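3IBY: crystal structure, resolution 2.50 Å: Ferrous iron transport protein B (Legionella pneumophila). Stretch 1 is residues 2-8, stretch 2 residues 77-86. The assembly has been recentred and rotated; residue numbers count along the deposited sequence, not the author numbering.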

# COMPACT_ATOMS: atom_id res chain seq x y z
N THR A 2 18.58 -2.23 -5.97
CA THR A 2 17.16 -1.88 -6.20
C THR A 2 16.47 -1.83 -4.85
O THR A 2 16.69 -2.68 -3.99
CB THR A 2 16.45 -2.86 -7.21
OG1 THR A 2 15.44 -3.60 -6.54
CG2 THR A 2 17.43 -3.81 -7.88
N HIS A 3 15.62 -0.83 -4.67
CA HIS A 3 15.18 -0.41 -3.34
C HIS A 3 13.70 -0.63 -3.14
O HIS A 3 12.86 -0.11 -3.89
CB HIS A 3 15.53 1.07 -3.12
CG HIS A 3 15.07 1.62 -1.81
ND1 HIS A 3 14.97 0.86 -0.67
CD2 HIS A 3 14.69 2.86 -1.46
CE1 HIS A 3 14.55 1.61 0.34
NE2 HIS A 3 14.35 2.83 -0.12
N ALA A 4 13.39 -1.38 -2.10
CA ALA A 4 12.01 -1.85 -1.86
C ALA A 4 11.51 -1.35 -0.52
O ALA A 4 12.14 -1.58 0.49
CB ALA A 4 11.96 -3.36 -1.91
N LEU A 5 10.40 -0.62 -0.52
CA LEU A 5 9.72 -0.29 0.73
C LEU A 5 8.85 -1.49 1.14
O LEU A 5 8.22 -2.11 0.29
CB LEU A 5 8.79 0.91 0.57
CG LEU A 5 9.37 2.20 0.04
CD1 LEU A 5 8.25 3.29 -0.05
CD2 LEU A 5 10.55 2.63 0.90
N LEU A 6 8.82 -1.78 2.45
CA LEU A 6 7.93 -2.83 3.00
C LEU A 6 6.78 -2.19 3.82
O LEU A 6 7.01 -1.46 4.80
CB LEU A 6 8.76 -3.81 3.83
CG LEU A 6 8.17 -5.09 4.43
CD1 LEU A 6 7.72 -6.11 3.35
CD2 LEU A 6 9.23 -5.67 5.44
N ILE A 7 5.55 -2.45 3.39
CA ILE A 7 4.37 -1.74 3.90
C ILE A 7 3.23 -2.69 4.22
O ILE A 7 2.96 -3.63 3.46
CB ILE A 7 3.79 -0.76 2.83
CG1 ILE A 7 4.92 -0.10 2.06
CG2 ILE A 7 2.88 0.25 3.49
CD1 ILE A 7 4.54 1.19 1.35
N GLY A 8 2.52 -2.39 5.30
CA GLY A 8 1.25 -3.08 5.60
C GLY A 8 0.48 -2.46 6.76
O GLY A 8 0.77 -1.37 7.22
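Stretch 2, residues 77-86: QSVIDLEYDC

What shape does stretch 2 take as it meets the strand of stretch 1? It arrives as the last part of a helix, residues 77-81, running nearly antiparallel to the strand at 163° between their N-to-C directions, with a closest approach of 10.6 Å between the axes (signed crossing angle -163°). Leu82 is the first residue to leave helical phi/psi, adopting -90/158. The chain then turns back through Glu83 and Tyr84, both with extended phi/psi, and Asp85 (-97/-32) leads into Cys86, which is again extended at -156/169. By then the direction has reversed, so that Cys86 pairs with Ala4 in a parallel beta bridge, their CA atoms 5.0 Å apart.

What holds the two backbones in register? Parallel pairing lets Cys86 bond to the residues that flank Ala4. Its N donates to O of His3 at 3.2 Å, and its O accepts from N of Leu5 at 3.0 Å. The same carbonyl oxygen of Cys86 also lies 3.3 Å from CA of Ala4, a CA-H...O contact. Because Ala4 and Cys86 direct their side chains to the same face of the sheet, CB of Ala4 comes within 3.9 Å of SG of Cys86.

How does Asp85 meet the backbone of His3? It grips the backbone of His3 at both polar groups. N of Asp85 donates to O of His3 at 2.7 Å, sharing that acceptor with Cys86, while N of His3 donates to OD2 of Asp85 at 2.8 Å. The m rotamer of Asp85, on a CA-to-CB bond directed toward stretch 1, brings the carboxylate to this amide. OD2 of Asp85 also lies 3.3 Å from CA of Thr2.

Where does Leu5, the residue most covered by the partner stretch, put its side chain? Its CA-to-CB bond points toward stretch 2, and with chi1 m and chi2 t its methyls enter an apolar pocket built by the helix and the turn after it. CD1 of Leu5 sits over one face of the Tyr84 ring, 3.2 Å from the centroid and 10° off the normal, a CH-pi contact. That methyl is also 4.0 Å from CG1 of Val79, while CD2 of Leu5 meets CD1 of Leu82 at 3.7 Å. The ring is tethered from its far end, where OH of Tyr84 donates to O of Val79 at 2.6 Å. Farther along the strand, CD1 of Ile7 packs 3.6 Å from CG1 of Val79, extending the apolar contact.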

# COMPACT_ATOMS: atom_id res chain seq x y z
N GLN A 77 4.24 9.87 4.54
CA GLN A 77 5.20 10.71 3.83
C GLN A 77 6.37 9.99 3.18
O GLN A 77 6.98 10.55 2.27
CB GLN A 77 5.68 11.91 4.67
CG GLN A 77 6.50 11.62 5.89
CD GLN A 77 6.16 12.58 7.04
OE1 GLN A 77 6.01 12.16 8.19
NE2 GLN A 77 6.00 13.87 6.71
N SER A 78 6.68 8.76 3.58
CA SER A 78 7.83 8.07 3.01
C SER A 78 7.53 7.61 1.59
O SER A 78 8.41 7.65 0.74
CB SER A 78 8.25 6.88 3.87
OG SER A 78 8.54 7.22 5.23
N VAL A 79 6.30 7.17 1.32
CA VAL A 79 5.90 6.74 -0.03
C VAL A 79 5.87 7.90 -1.01
O VAL A 79 5.69 7.69 -2.18
CB VAL A 79 4.54 6.02 -0.08
CG1 VAL A 79 4.57 4.71 0.71
CG2 VAL A 79 3.43 6.92 0.42
N ILE A 80 6.01 9.14 -0.54
CA ILE A 80 6.26 10.22 -1.46
C ILE A 80 7.73 10.71 -1.33
O ILE A 80 8.35 11.05 -2.33
CB ILE A 80 5.14 11.33 -1.38
CG1 ILE A 80 5.42 12.40 -0.30
CG2 ILE A 80 3.75 10.73 -1.14
CD1 ILE A 80 5.86 13.77 -0.85
N ASP A 81 8.29 10.69 -0.11
CA ASP A 81 9.63 11.31 0.19
C ASP A 81 10.80 10.51 -0.32
O ASP A 81 11.82 11.04 -0.69
CB ASP A 81 9.87 11.44 1.71
CG ASP A 81 9.16 12.63 2.36
OD1 ASP A 81 8.52 13.47 1.66
OD2 ASP A 81 9.22 12.69 3.61
N LEU A 82 10.67 9.19 -0.25
CA LEU A 82 11.81 8.33 -0.50
C LEU A 82 11.92 7.96 -1.97
O LEU A 82 10.98 8.00 -2.76
CB LEU A 82 11.75 7.06 0.37
CG LEU A 82 11.91 7.14 1.91
CD1 LEU A 82 11.60 5.78 2.52
CD2 LEU A 82 13.30 7.70 2.48
N GLU A 83 13.13 7.59 -2.31
CA GLU A 83 13.46 7.09 -3.59
C GLU A 83 13.41 5.61 -3.49
O GLU A 83 14.31 5.03 -2.96
CB GLU A 83 14.87 7.50 -3.87
CG GLU A 83 14.99 8.93 -4.15
CD GLU A 83 14.55 9.25 -5.55
OE1 GLU A 83 14.99 8.50 -6.46
OE2 GLU A 83 13.77 10.23 -5.75
N TYR A 84 12.40 4.99 -4.06
CA TYR A 84 12.25 3.55 -4.05
C TYR A 84 11.76 3.03 -5.41
O TYR A 84 11.06 3.73 -6.14
CB TYR A 84 11.28 3.18 -2.94
CG TYR A 84 9.88 3.78 -3.03
CD1 TYR A 84 9.58 5.04 -2.48
CD2 TYR A 84 8.85 3.08 -3.64
CE1 TYR A 84 8.30 5.58 -2.56
CE2 TYR A 84 7.57 3.61 -3.71
CZ TYR A 84 7.30 4.86 -3.18
OH TYR A 84 6.03 5.36 -3.27
N ASP A 85 12.11 1.79 -5.72
CA ASP A 85 11.82 1.20 -7.01
C ASP A 85 10.57 0.38 -6.95
O ASP A 85 9.86 0.27 -7.95
CB ASP A 85 13.00 0.33 -7.49
CG ASP A 85 14.28 1.11 -7.63
OD1 ASP A 85 14.26 2.10 -8.40
OD2 ASP A 85 15.28 0.75 -6.94
N CYS A 86 10.28 -0.23 -5.81
CA CYS A 86 9.01 -0.98 -5.70
C CYS A 86 8.52 -1.13 -4.27
O CYS A 86 9.27 -0.83 -3.32
CB CYS A 86 9.19 -2.35 -6.32
SG CYS A 86 10.51 -3.15 -5.48